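Local structure of tRNA delta(2)-isopentenylpyrophosphate transferase (Staphylococcus epidermidis ATCC 12228, 3D3Q) at residues A[6-18]-A[98-110]. The protein probably transfers a dimethylallyl group from dimethylallyl diphosphate to the adenine at position 37 of tRNAs that read codons beginning with uridine. Numbering follows the deposited sequence.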
loop_
_atom_site.group_PDB
_atom_site.type_symbol
_atom_site.label_atom_id
_atom_site.label_comp_id
_atom_site.label_asym_id
_atom_site.label_seq_id
_atom_site.Cartn_x
_atom_site.Cartn_y
_atom_site.Cartn_z
ATOM N N LYS A 6 8.520 6.153 21.262
ATOM C CA LYS A 6 7.558 6.122 20.123
ATOM C C LYS A 6 6.573 4.974 20.293
ATOM O O LYS A 6 6.948 3.861 20.684
ATOM C CB LYS A 6 8.303 5.935 18.805
ATOM C CG LYS A 6 9.370 6.947 18.557
ATOM C CD LYS A 6 10.348 6.467 17.502
ATOM C CE LYS A 6 11.521 7.444 17.392
ATOM N NZ LYS A 6 12.560 7.044 16.396
ATOM N N PRO A 7 5.289 5.230 20.007
ATOM C CA PRO A 7 4.244 4.205 20.125
ATOM C C PRO A 7 4.328 3.098 19.057
ATOM O O PRO A 7 4.626 3.360 17.887
ATOM C CB PRO A 7 2.949 5.011 20.010
ATOM C CG PRO A 7 3.347 6.159 19.135
ATOM C CD PRO A 7 4.709 6.541 19.676
ATOM N N PHE A 8 4.058 1.862 19.470
ATOM C CA PHE A 8 4.095 0.733 18.553
ATOM C C PHE A 8 2.913 0.792 17.593
ATOM O O PHE A 8 1.776 1.027 18.009
ATOM C CB PHE A 8 4.056 -0.592 19.320
ATOM C CG PHE A 8 4.243 -1.801 18.447
ATOM C CD1 PHE A 8 5.432 -1.990 17.750
ATOM C CD2 PHE A 8 3.238 -2.741 18.307
ATOM C CE1 PHE A 8 5.618 -3.102 16.927
ATOM C CE2 PHE A 8 3.417 -3.857 17.487
ATOM C CZ PHE A 8 4.616 -4.031 16.796
ATOM N N LEU A 9 3.198 0.573 16.310
ATOM C CA LEU A 9 2.175 0.587 15.265
ATOM C C LEU A 9 2.440 -0.470 14.192
ATOM O O LEU A 9 3.576 -0.602 13.742
ATOM C CB LEU A 9 2.147 1.952 14.589
ATOM C CG LEU A 9 1.119 2.081 13.476
ATOM C CD1 LEU A 9 -0.263 2.221 14.061
ATOM C CD2 LEU A 9 1.448 3.287 12.648
ATOM N N ILE A 10 1.413 -1.221 13.785
ATOM C CA ILE A 10 1.574 -2.227 12.722
ATOM C C ILE A 10 0.986 -1.640 11.455
ATOM O O ILE A 10 -0.077 -1.026 11.496
ATOM C CB ILE A 10 0.791 -3.564 12.977
ATOM C CG1 ILE A 10 1.304 -4.297 14.217
ATOM C CG2 ILE A 10 0.990 -4.508 11.796
ATOM C CD1 ILE A 10 2.693 -4.850 14.046
ATOM N N VAL A 11 1.670 -1.810 10.330
ATOM C CA VAL A 11 1.148 -1.288 9.058
ATOM C C VAL A 11 1.186 -2.419 8.004
ATOM O O VAL A 11 2.252 -2.968 7.693
ATOM C CB VAL A 11 1.978 -0.050 8.549
ATOM C CG1 VAL A 11 1.280 0.612 7.380
ATOM C CG2 VAL A 11 2.169 0.949 9.659
ATOM N N ILE A 12 0.020 -2.763 7.463
ATOM C CA ILE A 12 -0.094 -3.833 6.477
ATOM C C ILE A 12 -0.641 -3.307 5.153
ATOM O O ILE A 12 -1.855 -3.162 4.982
ATOM C CB ILE A 12 -1.018 -4.958 6.996
ATOM C CG1 ILE A 12 -0.523 -5.427 8.365
ATOM C CG2 ILE A 12 -1.015 -6.126 6.031
ATOM C CD1 ILE A 12 -1.442 -6.409 9.056
ATOM N N VAL A 13 0.264 -3.018 4.220
ATOM C CA VAL A 13 -0.119 -2.500 2.912
ATOM C C VAL A 13 -0.088 -3.620 1.901
ATOM O O VAL A 13 0.520 -4.650 2.142
ATOM C CB VAL A 13 0.844 -1.391 2.437
ATOM C CG1 VAL A 13 0.762 -0.183 3.362
ATOM C CG2 VAL A 13 2.257 -1.924 2.395
ATOM N N GLY A 14 -0.742 -3.421 0.769
ATOM C CA GLY A 14 -0.761 -4.453 -0.246
ATOM C C GLY A 14 -1.873 -4.164 -1.228
ATOM O O GLY A 14 -2.809 -3.444 -0.907
ATOM N N PRO A 15 -1.801 -4.719 -2.443
ATOM C CA PRO A 15 -2.854 -4.461 -3.427
ATOM C C PRO A 15 -4.232 -4.928 -2.963
ATOM O O PRO A 15 -4.333 -5.787 -2.093
ATOM C CB PRO A 15 -2.347 -5.198 -4.666
ATOM C CG PRO A 15 -1.536 -6.319 -4.089
ATOM C CD PRO A 15 -0.784 -5.644 -2.978
ATOM N N THR A 16 -5.280 -4.338 -3.534
ATOM C CA THR A 16 -6.654 -4.683 -3.189
ATOM C C THR A 16 -6.894 -6.194 -3.169
ATOM O O THR A 16 -6.455 -6.914 -4.067
ATOM C CB THR A 16 -7.657 -4.089 -4.181
ATOM O OG1 THR A 16 -7.461 -2.681 -4.276
ATOM C CG2 THR A 16 -9.070 -4.366 -3.715
ATOM N N ALA A 17 -7.607 -6.664 -2.150
ATOM C CA ALA A 17 -7.904 -8.083 -2.019
ATOM C C ALA A 17 -6.650 -8.941 -2.200
ATOM O O ALA A 17 -6.612 -9.844 -3.044
ATOM C CB ALA A 17 -8.959 -8.494 -3.044
ATOM N N SER A 18 -5.618 -8.650 -1.419
ATOM C CA SER A 18 -4.385 -9.409 -1.499
ATOM C C SER A 18 -4.205 -10.099 -0.162
ATOM O O SER A 18 -3.169 -10.709 0.110
ATOM C CB SER A 18 -3.204 -8.492 -1.741
ATOM O OG SER A 18 -2.968 -7.736 -0.584
ATOM N N VAL A 98 -3.295 -2.534 20.502
ATOM C CA VAL A 98 -2.322 -2.405 19.435
ATOM C C VAL A 98 -2.890 -1.757 18.199
ATOM O O VAL A 98 -3.658 -2.377 17.457
ATOM C CB VAL A 98 -1.769 -3.766 19.028
ATOM C CG1 VAL A 98 -0.767 -3.596 17.900
ATOM C CG2 VAL A 98 -1.134 -4.432 20.223
ATOM N N PRO A 99 -2.515 -0.495 17.951
ATOM C CA PRO A 99 -2.997 0.233 16.780
ATOM C C PRO A 99 -2.465 -0.405 15.482
ATOM O O PRO A 99 -1.247 -0.550 15.295
ATOM C CB PRO A 99 -2.461 1.634 17.014
ATOM C CG PRO A 99 -1.162 1.363 17.683
ATOM C CD PRO A 99 -1.508 0.290 18.679
ATOM N N ILE A 100 -3.388 -0.771 14.588
ATOM C CA ILE A 100 -3.052 -1.419 13.315
ATOM C C ILE A 100 -3.732 -0.687 12.168
ATOM O O ILE A 100 -4.942 -0.467 12.198
ATOM C CB ILE A 100 -3.574 -2.877 13.281
ATOM C CG1 ILE A 100 -3.141 -3.630 14.540
ATOM C CG2 ILE A 100 -3.053 -3.577 12.071
ATOM C CD1 ILE A 100 -4.019 -4.813 14.850
ATOM N N ILE A 101 -2.963 -0.304 11.161
ATOM C CA ILE A 101 -3.548 0.361 10.010
ATOM C C ILE A 101 -3.492 -0.607 8.825
ATOM O O ILE A 101 -2.444 -1.146 8.480
ATOM C CB ILE A 101 -2.830 1.689 9.672
ATOM C CG1 ILE A 101 -1.336 1.453 9.524
ATOM C CG2 ILE A 101 -3.098 2.705 10.765
ATOM C CD1 ILE A 101 -0.560 2.718 9.304
ATOM N N ALA A 102 -4.660 -0.839 8.238
ATOM C CA ALA A 102 -4.814 -1.729 7.116
ATOM C C ALA A 102 -4.996 -0.886 5.880
ATOM O O ALA A 102 -5.772 0.074 5.876
ATOM C CB ALA A 102 -6.016 -2.602 7.318
ATOM N N GLY A 103 -4.256 -1.237 4.833
ATOM C CA GLY A 103 -4.359 -0.520 3.574
ATOM C C GLY A 103 -3.664 0.816 3.559
ATOM O O GLY A 103 -2.857 1.120 4.436
ATOM N N GLY A 104 -3.992 1.613 2.548
ATOM C CA GLY A 104 -3.397 2.925 2.401
ATOM C C GLY A 104 -2.446 2.977 1.217
ATOM O O GLY A 104 -1.937 1.951 0.781
ATOM N N THR A 105 -2.210 4.177 0.696
ATOM C CA THR A 105 -1.307 4.366 -0.434
ATOM C C THR A 105 0.026 4.953 0.050
ATOM O O THR A 105 0.152 5.329 1.213
ATOM C CB THR A 105 -1.922 5.324 -1.491
ATOM O OG1 THR A 105 -2.326 6.553 -0.867
ATOM C CG2 THR A 105 -3.115 4.670 -2.175
ATOM N N GLY A 106 1.012 5.032 -0.841
ATOM C CA GLY A 106 2.303 5.583 -0.470
ATOM C C GLY A 106 2.182 6.931 0.222
ATOM O O GLY A 106 2.672 7.104 1.333
ATOM N N LEU A 107 1.533 7.894 -0.424
ATOM C CA LEU A 107 1.379 9.197 0.195
ATOM C C LEU A 107 0.786 9.068 1.591
ATOM O O LEU A 107 1.461 9.352 2.574
ATOM C CB LEU A 107 0.493 10.111 -0.648
ATOM C CG LEU A 107 1.152 11.018 -1.700
ATOM C CD1 LEU A 107 0.041 11.692 -2.502
ATOM C CD2 LEU A 107 2.042 12.065 -1.034
ATOM N N TYR A 108 -0.464 8.616 1.676
ATOM C CA TYR A 108 -1.149 8.458 2.957
ATOM C C TYR A 108 -0.338 7.744 4.020
ATOM O O TYR A 108 -0.440 8.071 5.192
ATOM C CB TYR A 108 -2.465 7.702 2.777
ATOM C CG TYR A 108 -3.527 8.458 2.021
ATOM C CD1 TYR A 108 -4.713 8.831 2.649
ATOM C CD2 TYR A 108 -3.344 8.799 0.672
ATOM C CE1 TYR A 108 -5.699 9.530 1.961
ATOM C CE2 TYR A 108 -4.322 9.500 -0.033
ATOM C CZ TYR A 108 -5.502 9.865 0.623
ATOM O OH TYR A 108 -6.480 10.567 -0.056
ATOM N N ILE A 109 0.461 6.765 3.621
ATOM C CA ILE A 109 1.238 6.033 4.592
ATOM C C ILE A 109 2.496 6.742 5.053
ATOM O O ILE A 109 2.765 6.800 6.248
ATOM C CB ILE A 109 1.603 4.648 4.069
ATOM C CG1 ILE A 109 0.332 3.867 3.785
ATOM C CG2 ILE A 109 2.431 3.898 5.097
ATOM C CD1 ILE A 109 -0.599 3.736 4.993
ATOM N N GLN A 110 3.281 7.285 4.130
ATOM C CA GLN A 110 4.486 7.966 4.565
ATOM C C GLN A 110 4.144 9.271 5.281
ATOM O O GLN A 110 4.782 9.644 6.274
ATOM C CB GLN A 110 5.442 8.229 3.389
ATOM C CG GLN A 110 5.147 9.444 2.541
ATOM C CD GLN A 110 6.355 9.858 1.704
ATOM O OE1 GLN A 110 6.269 10.772 0.883
ATOM N NE2 GLN A 110 7.491 9.188 1.920
HETATM O O HOH W 1 -1.970 -0.521 1.332
#
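Ile10, Ile12, Ile101 and Gly103 knit strands 8-13 and 98-102 into a parallel pair, their axes 4.9 Å apart at closest and inclined by 20°. Four backbone hydrogen bonds form the ladder: Ile10 N to Pro99 O, Ile101 N to Ile10 O, Ile12 N to Ile101 O at 3.1 Å, and Gly103 N to Ile12 O. Ile10 and Ile12 thus use both N-H and C=O toward the same neighbour, while Leu9, Val11 and Val13 bond to strand 197-204 on the other edge. On the face bearing Val11 and Ile101, the Ile101 side chain leans across the strand boundary: with CG1 between the backbone N and the carbonyl carbon (chi1 53°), its CD1 lies against both methyls of Val11 and 3.9 Å from Leu9 CD2. The other Leu9 methyl, CD1, lies beside Pro99, 3.7 Å from its CB.

The two strands are central in the parallel sheet of a P-loop NTPase-like fold, and strand 8-13 runs directly into the predicted ATP-binding loop that starts at Gly14. On the opposite face, Ile10 and Ile100 lie side by side, Ile10 CB 3.9 Å from Ile100 CG2; farther along, Ile12 and Ala102 pack under helix 20-30, whose first turn completes the P-loop. Near the start of the strands, Val98 CG1 meets the edge of the Phe8 ring at CD2, 4.1 Å away.

Beyond strand 98-102 the chain turns through Gly103 and Gly104 into helix 106-113, with Thr105, a residue that probably contacts the substrate tRNA, at its N-cap position. Ile109 of this helix reaches back over the sheet, its CG1 4.1 Å from Val13 CG1 and its CG2 near Val11 CG1.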